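Local coordinates for O-methyltransferase family 2 (Planctopirus limnophila, PDB 5I2H), which probably transfers a methyl group from S-adenosyl-L-methionine to a hydroxyl oxygen of its substrate, works as a dimer, and binds the flavone apigenin, at residues A[88-91]-A[92-96]; A[266-269]-A[270-274]; A[337-341]-A[342-346]. All blocks are in the same frame, centred on the assembly; numbering follows the deposited sequence. Where two conformers were deposited one is given.

How the interactions relate
From the N terminus, the chain meets interaction 1 first: strand 88-90, half of a two-stranded hairpin in the dimerisation domain, turns straight into helix 92-97. Interactions 2 and 3 come much later, in the methyltransferase domain. In interaction 2, the loop after strand 265-269 of the large mixed sheet runs into the apigenin pocket; in interaction 3, helix 332-341 ends and leads into edge strand 345-351 of the same sheet. The three follow in series, none nested or crossing, and each is a local junction between consecutive segments. Centres of interactions 2 and 3 lie about 15 Å apart, while interaction 1 sits about 35 Å from the centre of interaction 2.

Interaction 1 (A[88-91]-A[92-96]); sequences IDLT and PLARN
R95 leaves its helix with CG anti to the backbone N and bends at chi3 (-46°), which carries the guanidinium back over the preceding strand; D89, its CG likewise anti to the backbone N, offers its carboxylate to it in a salt bridge. NH2 of R95 donates to OD1 of D89 over 3.2 Å, from above the carboxylate plane, the two flat groups being turned 65° apart. Water 1 doubles the link, donating to D89 OD1 and accepting from R95 NH1. L90 lies over the guanidinium instead: its CB packs on one face, toward the rim, 3.9 Å from R95 NH2, and its CD2 reaches CB of A94 at 4.1 Å. An alanine in place of R95 would probably leave the D89 carboxylate without its charged mate and uncover this flank of L90.

T91 is the N-cap of helix 92-97. Its OG1 takes a weak but straight bond from A94 N (3.4 Å, 167°), while its stronger polar partner is Q78 O. The first helical turn closes as R95 N donates to T91 O at 2.9 Å. Strand and helix thus join in the dimerisation domain, where P92 and L93 pack on T15 and D16 of the second subunit. With one oxygen of D89 facing both R95 and water 1, the carboxylate probably stays ionised.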
loop_
_atom_site.group_PDB
_atom_site.type_symbol
_atom_site.label_atom_id
_atom_site.label_comp_id
_atom_site.label_asym_id
_atom_site.label_seq_id
_atom_site.Cartn_x
_atom_site.Cartn_y
_atom_site.Cartn_z
ATOM N N ILE A 88 12.752 22.170 1.592
ATOM C CA ILE A 88 12.242 20.845 1.942
ATOM C C ILE A 88 12.946 20.391 3.217
ATOM O O ILE A 88 14.181 20.410 3.287
ATOM C CB ILE A 88 12.468 19.839 0.800
ATOM C CG1 ILE A 88 11.817 20.339 -0.505
ATOM C CG2 ILE A 88 11.944 18.447 1.190
ATOM C CD1 ILE A 88 12.436 19.751 -1.750
ATOM N N ASP A 89 12.171 19.976 4.216
ATOM C CA ASP A 89 12.719 19.537 5.502
ATOM C C ASP A 89 12.091 18.221 5.959
ATOM O O ASP A 89 11.030 17.819 5.488
ATOM C CB ASP A 89 12.502 20.607 6.576
ATOM C CG ASP A 89 13.436 20.458 7.769
ATOM O OD1 ASP A 89 14.357 19.589 7.751
ATOM O OD2 ASP A 89 13.244 21.232 8.724
ATOM N N LEU A 90 12.742 17.564 6.923
ATOM C CA LEU A 90 12.117 16.411 7.567
ATOM C C LEU A 90 11.014 16.862 8.509
ATOM O O LEU A 90 11.096 17.931 9.116
ATOM C CB LEU A 90 13.140 15.604 8.370
ATOM C CG LEU A 90 14.340 15.056 7.621
ATOM C CD1 LEU A 90 15.213 14.213 8.583
ATOM C CD2 LEU A 90 13.867 14.224 6.418
ATOM N N THR A 91 9.975 16.019 8.648
ATOM C CA THR A 91 9.073 16.119 9.781
ATOM C C THR A 91 9.679 15.388 10.978
ATOM O O THR A 91 10.579 14.559 10.824
ATOM C CB THR A 91 7.718 15.492 9.464
ATOM O OG1 THR A 91 7.951 14.108 9.241
ATOM C CG2 THR A 91 7.092 16.110 8.194
ATOM N N PRO A 92 9.182 15.662 12.179
ATOM C CA PRO A 92 9.676 14.912 13.340
ATOM C C PRO A 92 9.540 13.416 13.172
ATOM O O PRO A 92 10.431 12.670 13.584
ATOM C CB PRO A 92 8.810 15.445 14.494
ATOM C CG PRO A 92 8.472 16.847 14.074
ATOM C CD PRO A 92 8.332 16.803 12.567
ATOM N N LEU A 93 8.456 12.961 12.543
ATOM C CA LEU A 93 8.271 11.532 12.340
ATOM C C LEU A 93 9.443 10.924 11.566
ATOM O O LEU A 93 9.982 9.891 11.967
ATOM C CB LEU A 93 6.945 11.294 11.627
ATOM C CG LEU A 93 6.520 9.862 11.366
ATOM C CD1 LEU A 93 6.141 9.235 12.698
ATOM C CD2 LEU A 93 5.343 9.836 10.362
ATOM N N ALA A 94 9.884 11.579 10.482
ATOM C CA ALA A 94 11.033 11.083 9.714
ATOM C C ALA A 94 12.325 11.271 10.498
ATOM O O ALA A 94 13.205 10.400 10.490
ATOM C CB ALA A 94 11.154 11.813 8.360
ATOM N N ARG A 95 12.459 12.411 11.182
ATOM C CA ARG A 95 13.705 12.680 11.889
ATOM C C ARG A 95 13.942 11.648 12.993
ATOM O O ARG A 95 15.087 11.220 13.235
ATOM C CB ARG A 95 13.688 14.101 12.447
ATOM C CG ARG A 95 15.087 14.612 12.853
ATOM C CD ARG A 95 15.107 16.066 13.321
ATOM N NE ARG A 95 14.360 16.999 12.457
ATOM C CZ ARG A 95 14.859 17.688 11.421
ATOM N NH1 ARG A 95 16.109 17.509 11.014
ATOM N NH2 ARG A 95 14.059 18.527 10.746
ATOM N N ASN A 96 12.870 11.232 13.672
ATOM C CA ASN A 96 13.004 10.292 14.780
ATOM C C ASN A 96 13.115 8.850 14.317
ATOM O O ASN A 96 13.695 8.024 15.029
ATOM C CB ASN A 96 11.810 10.425 15.730
ATOM C CG ASN A 96 11.787 11.777 16.411
ATOM O OD1 ASN A 96 12.838 12.351 16.640
ATOM N ND2 ASN A 96 10.599 12.299 16.708
HETATM O O HOH W 1 16.805 19.377 8.718
#

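Interaction 2 (A[266-269]-A[270-274]); sequences ILLS and NVLHD. With AGI (5,7-dihydroxy-2-(4-hydroxyphenyl)-4H-chromen-4-one), chain C.
L268 meets L272 and V271 where strand 265-269 of the Rossmann-like methyltransferase sheet gives way to the loop that enters the apigenin pocket. Apolar contacts join strand and loop: CD1 of L268 touches CD1 of L272 at 4.1 Å, the two leucines crossing obliquely, and CB of L268 lies near CB of V271. Helix 277-289 packs on V271 and L272.

No direct hydrogen bond joins strand to loop, so water does the bridging. Water 2 donates to L268 O and accepts from L272 N, 2.9 Å from each. Water 3 accepts from N270 ND2 and sits 2.8 Å from S269 OG, which also pairs with H300.

Ligand contacts come from both ends of the loop: N270 O lies 2.9 Å from apigenin OAD, and H273 and D274 follow. A chi1 of 65° sets the H273 ring between its backbone N and carbonyl carbon, with N270 C over one face and ND1 bonded to D301. Y317, R168 and Y109 of the second subunit also bind apigenin. D274 has OD2 2.6 Å from OAA, and its OD1 takes a weak bond from OAD. The hydrogen bond between H273 NE2 and apigenin OAD is also 2.6 Å long.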
loop_
_atom_site.group_PDB
_atom_site.type_symbol
_atom_site.label_atom_id
_atom_site.label_comp_id
_atom_site.label_asym_id
_atom_site.label_seq_id
_atom_site.Cartn_x
_atom_site.Cartn_y
_atom_site.Cartn_z
ATOM N N ILE A 266 -12.178 19.208 -27.562
ATOM C CA ILE A 266 -11.093 18.234 -27.627
ATOM C C ILE A 266 -10.846 17.706 -26.222
ATOM O O ILE A 266 -10.630 18.491 -25.289
ATOM C CB ILE A 266 -9.819 18.841 -28.231
ATOM C CG1 ILE A 266 -10.113 19.216 -29.684
ATOM C CG2 ILE A 266 -8.675 17.840 -28.131
ATOM C CD1 ILE A 266 -8.978 19.958 -30.353
ATOM N N LEU A 267 -10.900 16.382 -26.067
ATOM C CA LEU A 267 -10.720 15.706 -24.783
ATOM C C LEU A 267 -9.324 15.075 -24.713
ATOM O O LEU A 267 -8.905 14.329 -25.624
ATOM C CB LEU A 267 -11.806 14.635 -24.608
ATOM C CG LEU A 267 -11.683 13.745 -23.360
ATOM C CD1 LEU A 267 -11.760 14.613 -22.078
ATOM C CD2 LEU A 267 -12.752 12.644 -23.343
ATOM N N LEU A 268 -8.619 15.366 -23.635
ATOM C CA LEU A 268 -7.352 14.726 -23.268
ATOM C C LEU A 268 -7.621 14.061 -21.924
ATOM O O LEU A 268 -7.526 14.715 -20.876
ATOM C CB LEU A 268 -6.213 15.740 -23.128
ATOM C CG LEU A 268 -5.896 16.517 -24.420
ATOM C CD1 LEU A 268 -4.878 17.639 -24.215
ATOM C CD2 LEU A 268 -5.491 15.547 -25.547
ATOM N N SER A 269 -7.946 12.770 -21.932
ATOM C CA SER A 269 -8.343 12.075 -20.713
ATOM C C SER A 269 -7.229 11.105 -20.362
ATOM O O SER A 269 -6.979 10.170 -21.113
ATOM C CB SER A 269 -9.683 11.350 -20.917
ATOM O OG SER A 269 -10.020 10.618 -19.738
ATOM N N ASN A 270 -6.566 11.325 -19.219
ATOM C CA ASN A 270 -5.457 10.466 -18.785
ATOM C C ASN A 270 -4.372 10.390 -19.843
ATOM O O ASN A 270 -3.729 9.348 -20.010
ATOM C CB ASN A 270 -5.951 9.055 -18.428
ATOM C CG ASN A 270 -6.907 9.085 -17.277
ATOM O OD1 ASN A 270 -6.584 9.646 -16.229
ATOM N ND2 ASN A 270 -8.126 8.551 -17.477
ATOM N N VAL A 271 -4.168 11.497 -20.548
ATOM C CA VAL A 271 -3.129 11.621 -21.569
ATOM C C VAL A 271 -1.984 12.468 -21.065
ATOM O O VAL A 271 -0.824 12.074 -21.163
ATOM C CB VAL A 271 -3.687 12.219 -22.886
ATOM C CG1 VAL A 271 -2.501 12.474 -23.902
ATOM C CG2 VAL A 271 -4.758 11.308 -23.537
ATOM N N LEU A 272 -2.287 13.658 -20.542
ATOM C CA LEU A 272 -1.204 14.599 -20.252
ATOM C C LEU A 272 -0.275 14.067 -19.161
ATOM O O LEU A 272 0.930 14.340 -19.186
ATOM C CB LEU A 272 -1.776 15.966 -19.864
ATOM C CG LEU A 272 -2.346 16.768 -21.037
ATOM C CD1 LEU A 272 -3.050 18.016 -20.576
ATOM C CD2 LEU A 272 -1.293 17.104 -22.075
ATOM N N HIS A 273 -0.799 13.269 -18.216
ATOM C CA HIS A 273 0.074 12.761 -17.158
ATOM C C HIS A 273 1.061 11.709 -17.666
ATOM O O HIS A 273 1.968 11.328 -16.918
ATOM C CB HIS A 273 -0.749 12.231 -15.959
ATOM C CG HIS A 273 -1.601 11.026 -16.248
ATOM N ND1 HIS A 273 -2.850 10.857 -15.675
ATOM C CD2 HIS A 273 -1.363 9.892 -16.957
ATOM C CE1 HIS A 273 -3.358 9.690 -16.040
ATOM N NE2 HIS A 273 -2.480 9.087 -16.827
ATOM N N ASP A 274 0.963 11.291 -18.938
ATOM C CA ASP A 274 1.964 10.409 -19.542
ATOM C C ASP A 274 3.211 11.143 -20.021
ATOM O O ASP A 274 4.170 10.472 -20.460
ATOM C CB ASP A 274 1.386 9.666 -20.761
ATOM C CG ASP A 274 0.387 8.595 -20.401
ATOM O OD1 ASP A 274 0.198 8.216 -19.222
ATOM O OD2 ASP A 274 -0.246 8.136 -21.367
HETATM C CAG AGI C . 0.636 0.531 -18.366
HETATM C CAE AGI C . 1.384 -0.636 -18.490
HETATM C CAM AGI C . 2.395 -0.691 -19.444
HETATM O OAB AGI C . 3.120 -1.843 -19.545
HETATM C CAF AGI C . 2.657 0.414 -20.272
HETATM C CAH AGI C . 1.906 1.588 -20.146
HETATM C CAP AGI C . 0.893 1.635 -19.187
HETATM C CAQ AGI C . 0.023 2.818 -18.948
HETATM O OAL AGI C . -0.697 2.720 -17.780
HETATM C CAJ AGI C . -0.081 3.929 -19.805
HETATM C CAR AGI C . -0.940 4.992 -19.466
HETATM O OAA AGI C . -1.059 5.983 -20.228
HETATM C CAT AGI C . -1.742 4.904 -18.189
HETATM C CAS AGI C . -1.558 3.692 -17.357
HETATM C CAK AGI C . -2.245 3.530 -16.167
HETATM C CAN AGI C . -3.121 4.509 -15.740
HETATM O OAC AGI C . -3.778 4.284 -14.578
HETATM C CAI AGI C . -3.354 5.680 -16.477
HETATM C CAO AGI C . -2.711 5.930 -17.678
HETATM O OAD AGI C . -2.980 7.077 -18.329
HETATM O O HOH W 2 -4.954 14.225 -19.567
HETATM O O HOH W 3 -8.985 8.056 -20.329
#

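Interaction 3 (A[337-341]-A[342-346]); sequences GWIAG and ADLKY
I339 and A340 at the end of helix 332-341 receive the backbone of A342, D343 and L344 as the chain turns over at D343, where phi becomes positive (69°). The A342 N-H is shared between two carbonyls: it donates weakly to W338 O and also to I339 O, 3.1 Å away and well above that carbonyl plane. D343 N closes onto A340 O at 3.1 Å, again from above the plane, and L344 N adds a weak bond to I339 O. I339 O thus takes the N-H of A342 and, weakly, that of L344.

The side chains pack by carbon contact. I339 sends out CG2, anti to its backbone N, and this methyl meets CB of L344 at 3.6 Å, the two side chains crossing at about a right angle. CD1 of L344 also comes to 4.1 Å from I339 CG2, while CB of Y346 stands farther off, 4.5 Å from the same methyl. Reversal at a positive-phi residue with bonds back into the last turn makes this a Schellman motif, here filled by an aspartate, and it sends the chain from the helix to edge strand 345-351 of the methyltransferase sheet. I339 lies on I359 and S361 of neighbouring strand 357-362 and on I299 of strand 296-301; L344 reaches L297 of that latter strand. CB of A342 lies 3.6 Å from W338 O and touches T288 of helix 277-289. W338 touches C280 and A281 of the same helix, and its indole meets the ring of Y330 edge-to-face.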
loop_
_atom_site.group_PDB
_atom_site.type_symbol
_atom_site.label_atom_id
_atom_site.label_comp_id
_atom_site.label_asym_id
_atom_site.label_seq_id
_atom_site.Cartn_x
_atom_site.Cartn_y
_atom_site.Cartn_z
ATOM N N GLY A 337 -1.236 26.570 -15.922
ATOM C CA GLY A 337 -0.090 27.176 -16.584
ATOM C C GLY A 337 -0.058 26.876 -18.070
ATOM O O GLY A 337 0.120 27.778 -18.890
ATOM N N TRP A 338 -0.296 25.611 -18.443
ATOM C CA TRP A 338 -0.310 25.243 -19.854
ATOM C C TRP A 338 -1.510 25.842 -20.568
ATOM O O TRP A 338 -1.401 26.268 -21.724
ATOM C CB TRP A 338 -0.302 23.721 -20.011
ATOM C CG TRP A 338 0.953 23.119 -19.490
ATOM C CD1 TRP A 338 2.222 23.621 -19.633
ATOM C CD2 TRP A 338 1.074 21.942 -18.682
ATOM N NE1 TRP A 338 3.114 22.814 -19.005
ATOM C CE2 TRP A 338 2.442 21.784 -18.392
ATOM C CE3 TRP A 338 0.161 20.989 -18.201
ATOM C CZ2 TRP A 338 2.925 20.726 -17.632
ATOM C CZ3 TRP A 338 0.640 19.957 -17.436
ATOM C CH2 TRP A 338 2.017 19.824 -17.158
ATOM N N ILE A 339 -2.664 25.854 -19.898
ATOM C CA ILE A 339 -3.872 26.456 -20.448
ATOM C C ILE A 339 -3.630 27.924 -20.757
ATOM O O ILE A 339 -3.929 28.406 -21.865
ATOM C CB ILE A 339 -5.041 26.253 -19.463
ATOM C CG1 ILE A 339 -5.442 24.766 -19.452
ATOM C CG2 ILE A 339 -6.233 27.112 -19.854
ATOM C CD1 ILE A 339 -6.237 24.365 -18.254
ATOM N N ALA A 340 -3.064 28.652 -19.782
ATOM C CA ALA A 340 -2.799 30.080 -19.954
ATOM C C ALA A 340 -1.728 30.330 -21.005
ATOM O O ALA A 340 -1.770 31.352 -21.707
ATOM C CB ALA A 340 -2.370 30.709 -18.621
ATOM N N GLY A 341 -0.753 29.425 -21.121
ATOM C CA GLY A 341 0.256 29.589 -22.147
ATOM C C GLY A 341 -0.264 29.374 -23.547
ATOM O O GLY A 341 0.356 29.838 -24.502
ATOM N N ALA A 342 -1.380 28.677 -23.695
ATOM C CA ALA A 342 -2.006 28.483 -24.992
ATOM C C ALA A 342 -3.074 29.539 -25.260
ATOM O O ALA A 342 -3.772 29.471 -26.277
ATOM C CB ALA A 342 -2.592 27.062 -25.080
ATOM N N ASP A 343 -3.226 30.489 -24.353
ATOM C CA ASP A 343 -4.134 31.613 -24.491
ATOM C C ASP A 343 -5.596 31.196 -24.423
ATOM O O ASP A 343 -6.475 31.963 -24.809
ATOM C CB ASP A 343 -3.833 32.398 -25.783
ATOM C CG ASP A 343 -2.479 33.107 -25.709
ATOM O OD1 ASP A 343 -2.148 33.599 -24.604
ATOM O OD2 ASP A 343 -1.737 33.146 -26.721
ATOM N N LEU A 344 -5.868 29.987 -23.925
ATOM C CA LEU A 344 -7.199 29.547 -23.537
ATOM C C LEU A 344 -7.665 30.279 -22.282
ATOM O O LEU A 344 -6.863 30.741 -21.478
ATOM C CB LEU A 344 -7.174 28.060 -23.221
ATOM C CG LEU A 344 -6.961 27.081 -24.349
ATOM C CD1 LEU A 344 -6.525 25.755 -23.751
ATOM C CD2 LEU A 344 -8.294 26.902 -24.998
ATOM N N LYS A 345 -8.973 30.305 -22.067
ATOM C CA LYS A 345 -9.541 30.857 -20.838
ATOM C C LYS A 345 -9.988 29.710 -19.934
ATOM O O LYS A 345 -10.834 28.908 -20.330
ATOM C CB LYS A 345 -10.716 31.762 -21.177
ATOM C CG LYS A 345 -11.431 32.383 -20.004
ATOM C CD LYS A 345 -12.652 33.132 -20.546
ATOM C CE LYS A 345 -12.639 34.629 -20.204
ATOM N NZ LYS A 345 -12.598 34.858 -18.741
ATOM N N TYR A 346 -9.415 29.629 -18.732
ATOM C CA TYR A 346 -9.829 28.621 -17.771
ATOM C C TYR A 346 -11.259 28.901 -17.328
ATOM O O TYR A 346 -11.631 30.053 -17.075
ATOM C CB TYR A 346 -8.886 28.625 -16.576
ATOM C CG TYR A 346 -9.351 27.773 -15.426
ATOM C CD1 TYR A 346 -9.225 26.394 -15.463
ATOM C CD2 TYR A 346 -9.906 28.349 -14.286
ATOM C CE1 TYR A 346 -9.662 25.605 -14.411
ATOM C CE2 TYR A 346 -10.318 27.568 -13.216
ATOM C CZ TYR A 346 -10.196 26.190 -13.292
ATOM O OH TYR A 346 -10.615 25.411 -12.235
#